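Local coordinates for protein general negative regulator of transcription subunit 4 (Saccharomyces cerevisiae, PDB 5AIE) that is the E3 ubiquitin ligase component of the CCR4-NOT complex, here as its zinc-binding RING domain, within a subcomplex that negatively regulates transcription of many genes, at residues P8-P13 with Q32-N37; N20-P23 with Y28-C31. All blocks are in the same frame, centred on the assembly; numbering follows the deposited sequence.

Contact 1. Residues P8-P13 with Q32-N37; sequences PLCIEP and QFCYNN. With ZN (zinc ion), chain C.
Leu-9 and Cys-34 mark the closest backbone approach, their CA atoms 7.2 Å apart, so the irregular 8-13 loop and the first turn of helix 32-40 are joined through side chains and a shared metal; no hydrogen bond links them. The metal is a zinc ion of the RING domain. Cys-10 SG and Cys-34 SG each lie 2.4 Å from the zinc, and the two sulfurs are 3.6 Å apart, which gives an SG-zinc-SG angle of about 99°, compatible with the tetrahedral geometry usual for RING zinc sites. Cys-7 is a further ligand. The Cys-10 sulfur reaches the ion from the loop side because it sits between its backbone N and carbonyl carbon (chi1 57°). Leu-9 packs alongside the opposing cysteine: its CB lies 3.7 Å from Cys-34 SG, while its CD1 branch meets Cys-34 CB. A second protein chain packs on Leu-9 and Cys-34 and pairs a basic side chain with Glu-12, consistent with the partner-binding groove of RING ligases. Two buried sulfurs this close would probably repel as thiolates without the cation between them, so zinc is likely to be what fastens loop to helix.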
ATOM      1  N   PRO A   8      -3.240   2.322  16.932  1.00 97.80           N
ATOM      2  CA  PRO A   8      -3.520   2.095  15.509  1.00 88.04           C
ATOM      3  C   PRO A   8      -2.505   1.182  14.822  1.00 89.35           C
ATOM      4  O   PRO A   8      -2.672   0.869  13.643  1.00 89.08           O
ATOM      5  CB  PRO A   8      -3.459   3.506  14.917  1.00 79.97           C
ATOM      6  CG  PRO A   8      -2.533   4.244  15.818  1.00 83.02           C
ATOM      7  CD  PRO A   8      -2.780   3.696  17.194  1.00 90.22           C
ATOM      8  N   LEU A   9      -1.473   0.760  15.546  1.00 88.48           N
ATOM      9  CA  LEU A   9      -0.423  -0.065  14.958  1.00 91.12           C
ATOM     10  C   LEU A   9      -0.541  -1.531  15.368  1.00 95.04           C
ATOM     11  O   LEU A   9      -0.510  -2.424  14.520  1.00 91.40           O
ATOM     12  CB  LEU A   9       0.956   0.472  15.347  1.00 92.74           C
ATOM     13  CG  LEU A   9       1.230   1.948  15.052  1.00 85.35           C
ATOM     14  CD1 LEU A   9       2.691   2.279  15.310  1.00 86.36           C
ATOM     15  CD2 LEU A   9       0.841   2.295  13.624  1.00 91.11           C
ATOM     16  N   CYS A  10      -0.675  -1.777  16.667  1.00 97.96           N
ATOM     17  CA  CYS A  10      -0.710  -3.143  17.185  1.00104.43           C
ATOM     18  C   CYS A  10      -2.092  -3.539  17.696  1.00107.50           C
ATOM     19  O   CYS A  10      -2.280  -4.657  18.181  1.00109.85           O
ATOM     20  CB  CYS A  10       0.323  -3.309  18.301  1.00 98.24           C
ATOM     21  SG  CYS A  10       0.121  -2.162  19.682  1.00109.61           S
ATOM     22  N   ILE A  11      -3.049  -2.621  17.574  1.00101.47           N
ATOM     23  CA  ILE A  11      -4.430  -2.837  18.015  1.00 99.87           C
ATOM     24  C   ILE A  11      -4.477  -3.332  19.461  1.00110.10           C
ATOM     25  O   ILE A  11      -5.101  -4.348  19.771  1.00113.79           O
ATOM     26  CB  ILE A  11      -5.174  -3.833  17.095  1.00 97.09           C
ATOM     27  CG1 ILE A  11      -4.763  -3.630  15.637  1.00102.77           C
ATOM     28  CG2 ILE A  11      -6.684  -3.671  17.233  1.00100.59           C
ATOM     29  CD1 ILE A  11      -5.159  -2.281  15.068  1.00 98.74           C
ATOM     30  N   GLU A  12      -3.797  -2.608  20.343  1.00107.73           N
ATOM     31  CA  GLU A  12      -3.780  -2.946  21.760  1.00112.60           C
ATOM     32  C   GLU A  12      -4.462  -1.857  22.578  1.00112.81           C
ATOM     33  O   GLU A  12      -4.376  -0.677  22.237  1.00111.36           O
ATOM     34  CB  GLU A  12      -2.345  -3.157  22.247  1.00115.96           C
ATOM     35  CG  GLU A  12      -1.706  -4.438  21.744  1.00119.21           C
ATOM     36  CD  GLU A  12      -2.445  -5.676  22.211  1.00122.82           C
ATOM     37  OE1 GLU A  12      -2.844  -5.719  23.394  1.00123.56           O
ATOM     38  OE2 GLU A  12      -2.635  -6.601  21.393  1.00125.32           O
ATOM     39  N   PRO A  13      -5.153  -2.254  23.658  1.00116.90           N
ATOM     40  CA  PRO A  13      -5.818  -1.309  24.561  1.00117.45           C
ATOM     41  C   PRO A  13      -4.843  -0.290  25.141  1.00119.39           C
ATOM     42  O   PRO A  13      -3.888  -0.666  25.821  1.00116.04           O
ATOM     43  CB  PRO A  13      -6.382  -2.212  25.661  1.00117.98           C
ATOM     44  CG  PRO A  13      -6.541  -3.541  25.011  1.00117.16           C
ATOM     45  CD  PRO A  13      -5.401  -3.654  24.047  1.00114.85           C
ATOM     46  N   GLN A  32       3.646   2.563  23.794  1.00108.50           N
ATOM     47  CA  GLN A  32       5.008   2.774  24.264  1.00101.40           C
ATOM     48  C   GLN A  32       5.959   1.769  23.626  1.00 97.15           C
ATOM     49  O   GLN A  32       7.150   2.037  23.474  1.00100.07           O
ATOM     50  CB  GLN A  32       5.075   2.670  25.788  1.00106.72           C
ATOM     51  N   PHE A  33       5.422   0.612  23.252  1.00 94.56           N
ATOM     52  CA  PHE A  33       6.217  -0.435  22.622  1.00 97.95           C
ATOM     53  C   PHE A  33       6.407  -0.161  21.132  1.00 92.15           C
ATOM     54  O   PHE A  33       7.493  -0.366  20.592  1.00 82.61           O
ATOM     55  CB  PHE A  33       5.569  -1.804  22.833  1.00101.02           C
ATOM     56  CG  PHE A  33       5.401  -2.180  24.279  1.00101.30           C
ATOM     57  CD1 PHE A  33       6.505  -2.473  25.063  1.00102.39           C
ATOM     58  CD2 PHE A  33       4.141  -2.244  24.853  1.00102.12           C
ATOM     59  CE1 PHE A  33       6.357  -2.819  26.393  1.00101.27           C
ATOM     60  CE2 PHE A  33       3.986  -2.589  26.183  1.00109.73           C
ATOM     61  CZ  PHE A  33       5.097  -2.877  26.953  1.00107.10           C
ATOM     62  N   CYS A  34       5.347   0.299  20.473  1.00101.22           N
ATOM     63  CA  CYS A  34       5.427   0.671  19.064  1.00 90.18           C
ATOM     64  C   CYS A  34       6.332   1.884  18.881  1.00 85.72           C
ATOM     65  O   CYS A  34       7.029   2.006  17.872  1.00 84.42           O
ATOM     66  CB  CYS A  34       4.035   0.963  18.498  1.00 86.74           C
ATOM     67  SG  CYS A  34       3.006  -0.502  18.229  1.00 83.94           S
ATOM     68  N   TYR A  35       6.315   2.774  19.867  1.00 85.75           N
ATOM     69  CA  TYR A  35       7.175   3.951  19.866  1.00 86.81           C
ATOM     70  C   TYR A  35       8.647   3.554  19.879  1.00 94.91           C
ATOM     71  O   TYR A  35       9.413   3.942  18.995  1.00 91.43           O
ATOM     72  CB  TYR A  35       6.852   4.843  21.066  1.00 91.41           C
ATOM     73  CG  TYR A  35       7.831   5.973  21.287  1.00 93.95           C
ATOM     74  CD1 TYR A  35       7.772   7.130  20.524  1.00 94.04           C
ATOM     75  CD2 TYR A  35       8.816   5.883  22.262  1.00 94.64           C
ATOM     76  CE1 TYR A  35       8.667   8.164  20.724  1.00 93.74           C
ATOM     77  CE2 TYR A  35       9.714   6.911  22.470  1.00 92.46           C
ATOM     78  CZ  TYR A  35       9.634   8.050  21.700  1.00 87.14           C
ATOM     79  OH  TYR A  35      10.529   9.075  21.905  1.00 88.51           O
ATOM     80  N   ASN A  36       9.035   2.773  20.885  1.00 95.01           N
ATOM     81  CA  ASN A  36      10.413   2.318  21.020  1.00 88.51           C
ATOM     82  C   ASN A  36      10.853   1.439  19.854  1.00 89.52           C
ATOM     83  O   ASN A  36      12.022   1.449  19.467  1.00 89.03           O
ATOM     84  CB  ASN A  36      10.597   1.560  22.337  1.00 88.14           C
ATOM     85  CG  ASN A  36      10.419   2.449  23.553  1.00 98.36           C
ATOM     86  OD1 ASN A  36      11.259   3.304  23.839  1.00101.16           O
ATOM     87  ND2 ASN A  36       9.328   2.245  24.281  1.00103.61           N
ATOM     88  N   ASN A  37       9.910   0.683  19.299  1.00 88.82           N
ATOM     89  CA  ASN A  37      10.184  -0.167  18.144  1.00 88.78           C
ATOM     90  C   ASN A  37      10.665   0.656  16.956  1.00 95.71           C
ATOM     91  O   ASN A  37      11.640   0.300  16.298  1.00 98.26           O
ATOM     92  CB  ASN A  37       8.938  -0.971  17.756  1.00 85.20           C
ATOM     93  CG  ASN A  37       9.175  -1.885  16.563  1.00 85.31           C
ATOM     94  OD1 ASN A  37      10.312  -2.240  16.249  1.00 93.13           O
ATOM     95  ND2 ASN A  37       8.095  -2.276  15.896  1.00 76.41           N
TER
HETATM   96 ZN    ZN C1083       1.471  -0.228  20.035  1.00 93.17          ZN

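Contact 2. Residues N20-P23 with Y28-C31; sequences NFFP and YQIC
Tyr-28 meets Pro-23 through its backbone: the carbonyl O of Tyr-28 lies 4.1 Å from Pro-23 CG, across the turn of this RING domain that carries the zinc ligands Cys-24 and Cys-26. The tyrosine side chain starts away from 20-23 and rests on Pro-8 and Pro-49. Gln-29 comes next and carries most of the contact. With CG beside the backbone N (chi1 -68°) and the chain extended beyond it, the amide is laid over one face of the Phe-22 ring. The two planes differ by only 2°, a stacked arrangement in which NE2 stands 3.6 Å above the ring plane, displaced toward its rim. Gln-29 NE2 gives a weak but nearly straight hydrogen bond to Phe-21 O, at 3.4 Å and 168°; its stronger polar partner is the carbonyl O of Lys-19. With alanine in place of Gln-29 the amide is gone, likely to leave Phe-21 O and Lys-19 O without this donor and the Phe-22 ring without its stacked partner. Next, the carbonyl O of Ile-30 approaches the edge of the Phe-21 ring, near the ring plane, at CD2. One face of that ring is covered by Pro-23 CD, over its centre. The segment ends with Cys-31 at the N-cap of helix 32-40, its SG near the zinc ion but farther off than the bonded sulfurs of Cys-10 and Cys-34.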
ATOM      1  N   ASN A  20      -1.920   9.397  27.655  1.00117.48           N
ATOM      2  CA  ASN A  20      -1.371  10.711  27.965  1.00114.43           C
ATOM      3  C   ASN A  20       0.043  10.869  27.419  1.00111.97           C
ATOM      4  O   ASN A  20       0.804  11.726  27.870  1.00111.64           O
ATOM      5  CB  ASN A  20      -1.380  10.950  29.475  1.00123.01           C
ATOM      6  CG  ASN A  20      -2.742  10.707  30.093  1.00129.07           C
ATOM      7  OD1 ASN A  20      -3.603  11.588  30.092  1.00127.02           O
ATOM      8  ND2 ASN A  20      -2.945   9.507  30.623  1.00128.30           N
ATOM      9  N   PHE A  21       0.386  10.033  26.444  1.00110.98           N
ATOM     10  CA  PHE A  21       1.703  10.070  25.824  1.00103.71           C
ATOM     11  C   PHE A  21       1.622  10.675  24.424  1.00104.94           C
ATOM     12  O   PHE A  21       1.003  10.104  23.525  1.00102.15           O
ATOM     13  CB  PHE A  21       2.304   8.662  25.772  1.00 96.35           C
ATOM     14  CG  PHE A  21       3.646   8.594  25.099  1.00 95.45           C
ATOM     15  CD1 PHE A  21       4.630   9.528  25.382  1.00 91.85           C
ATOM     16  CD2 PHE A  21       3.930   7.583  24.194  1.00 93.46           C
ATOM     17  CE1 PHE A  21       5.866   9.463  24.765  1.00 91.19           C
ATOM     18  CE2 PHE A  21       5.164   7.512  23.575  1.00 87.37           C
ATOM     19  CZ  PHE A  21       6.134   8.452  23.862  1.00 90.72           C
ATOM     20  N   PHE A  22       2.240  11.841  24.253  1.00 99.52           N
ATOM     21  CA  PHE A  22       2.253  12.527  22.966  1.00 95.16           C
ATOM     22  C   PHE A  22       3.676  12.673  22.434  1.00 94.23           C
ATOM     23  O   PHE A  22       4.303  13.718  22.607  1.00 92.46           O
ATOM     24  CB  PHE A  22       1.598  13.905  23.081  1.00 96.90           C
ATOM     25  CG  PHE A  22       0.126  13.856  23.369  1.00103.31           C
ATOM     26  CD1 PHE A  22      -0.788  13.698  22.340  1.00 95.15           C
ATOM     27  CD2 PHE A  22      -0.346  13.970  24.666  1.00103.76           C
ATOM     28  CE1 PHE A  22      -2.144  13.653  22.599  1.00 93.63           C
ATOM     29  CE2 PHE A  22      -1.701  13.926  24.931  1.00104.68           C
ATOM     30  CZ  PHE A  22      -2.601  13.768  23.897  1.00 97.94           C
ATOM     31  N   PRO A  23       4.186  11.621  21.775  1.00 94.18           N
ATOM     32  CA  PRO A  23       5.561  11.597  21.266  1.00 95.83           C
ATOM     33  C   PRO A  23       5.805  12.600  20.138  1.00 94.41           C
ATOM     34  O   PRO A  23       6.950  12.986  19.900  1.00 97.13           O
ATOM     35  CB  PRO A  23       5.718  10.161  20.758  1.00 97.04           C
ATOM     36  CG  PRO A  23       4.333   9.718  20.446  1.00 93.81           C
ATOM     37  CD  PRO A  23       3.462  10.375  21.472  1.00 89.91           C
ATOM     38  N   TYR A  28      -0.560  12.424  16.977  1.00 83.35           N
ATOM     39  CA  TYR A  28      -0.706  11.012  16.640  1.00 80.09           C
ATOM     40  C   TYR A  28      -0.198  10.139  17.785  1.00 96.69           C
ATOM     41  O   TYR A  28       0.968  10.226  18.170  1.00 90.19           O
ATOM     42  CB  TYR A  28       0.041  10.692  15.344  1.00 76.78           C
ATOM     43  CG  TYR A  28      -0.345   9.374  14.718  1.00 82.78           C
ATOM     44  CD1 TYR A  28      -1.602   9.193  14.158  1.00 84.46           C
ATOM     45  CD2 TYR A  28       0.550   8.312  14.676  1.00 84.13           C
ATOM     46  CE1 TYR A  28      -1.962   7.992  13.582  1.00 82.17           C
ATOM     47  CE2 TYR A  28       0.198   7.105  14.099  1.00 84.19           C
ATOM     48  CZ  TYR A  28      -1.059   6.952  13.554  1.00 89.22           C
ATOM     49  OH  TYR A  28      -1.415   5.755  12.978  1.00 93.04           O
ATOM     50  N   GLN A  29      -1.077   9.301  18.327  1.00 94.88           N
ATOM     51  CA  GLN A  29      -0.740   8.495  19.498  1.00 93.14           C
ATOM     52  C   GLN A  29      -0.531   7.018  19.174  1.00 94.98           C
ATOM     53  O   GLN A  29      -1.359   6.389  18.515  1.00 91.45           O
ATOM     54  CB  GLN A  29      -1.830   8.630  20.564  1.00 93.40           C
ATOM     55  CG  GLN A  29      -1.913  10.004  21.201  1.00 95.62           C
ATOM     56  CD  GLN A  29      -2.901  10.053  22.349  1.00105.30           C
ATOM     57  OE1 GLN A  29      -4.113   9.983  22.145  1.00104.10           O
ATOM     58  NE2 GLN A  29      -2.386  10.168  23.569  1.00105.58           N
ATOM     59  N   ILE A  30       0.586   6.474  19.649  1.00 97.59           N
ATOM     60  CA  ILE A  30       0.885   5.052  19.512  1.00 98.60           C
ATOM     61  C   ILE A  30       1.342   4.486  20.855  1.00 97.42           C
ATOM     62  O   ILE A  30       1.619   5.240  21.787  1.00100.17           O
ATOM     63  CB  ILE A  30       1.972   4.794  18.451  1.00 93.83           C
ATOM     64  CG1 ILE A  30       3.276   5.494  18.839  1.00 80.46           C
ATOM     65  CG2 ILE A  30       1.504   5.253  17.077  1.00 89.63           C
ATOM     66  CD1 ILE A  30       4.386   5.316  17.827  1.00 75.50           C
ATOM     67  N   CYS A  31       1.420   3.162  20.950  1.00103.15           N
ATOM     68  CA  CYS A  31       1.835   2.509  22.189  1.00103.97           C
ATOM     69  C   CYS A  31       3.291   2.802  22.537  1.00 99.38           C
ATOM     70  O   CYS A  31       4.072   3.229  21.687  1.00 90.94           O
ATOM     71  CB  CYS A  31       1.628   0.996  22.100  1.00 99.36           C
ATOM     72  SG  CYS A  31       0.031   0.423  22.720  1.00131.69           S
TER

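The centres of contacts 1 and 2 are about 9 Å apart, and the two touch at several points. Segment 28-31 runs directly into helix 32-40, with Cys-31 at its N-cap. On the loop side, Pro-8 CD lies 3.3 Å from Gln-29 O, and Leu-9 CD1 packs 3.7 Å from Ile-30 CG2. On the helix side, Tyr-35 CE1 lies 3.6 Å from Pro-23 CB, while the Tyr-35 ring meets Phe-21 edge-to-face. Contact 1 supplies two ligands of one zinc ion, and Cys-31 of contact 2 lies near this same ion; the Tyr-28 side chain of contact 2 comes within about 5 Å of the other zinc.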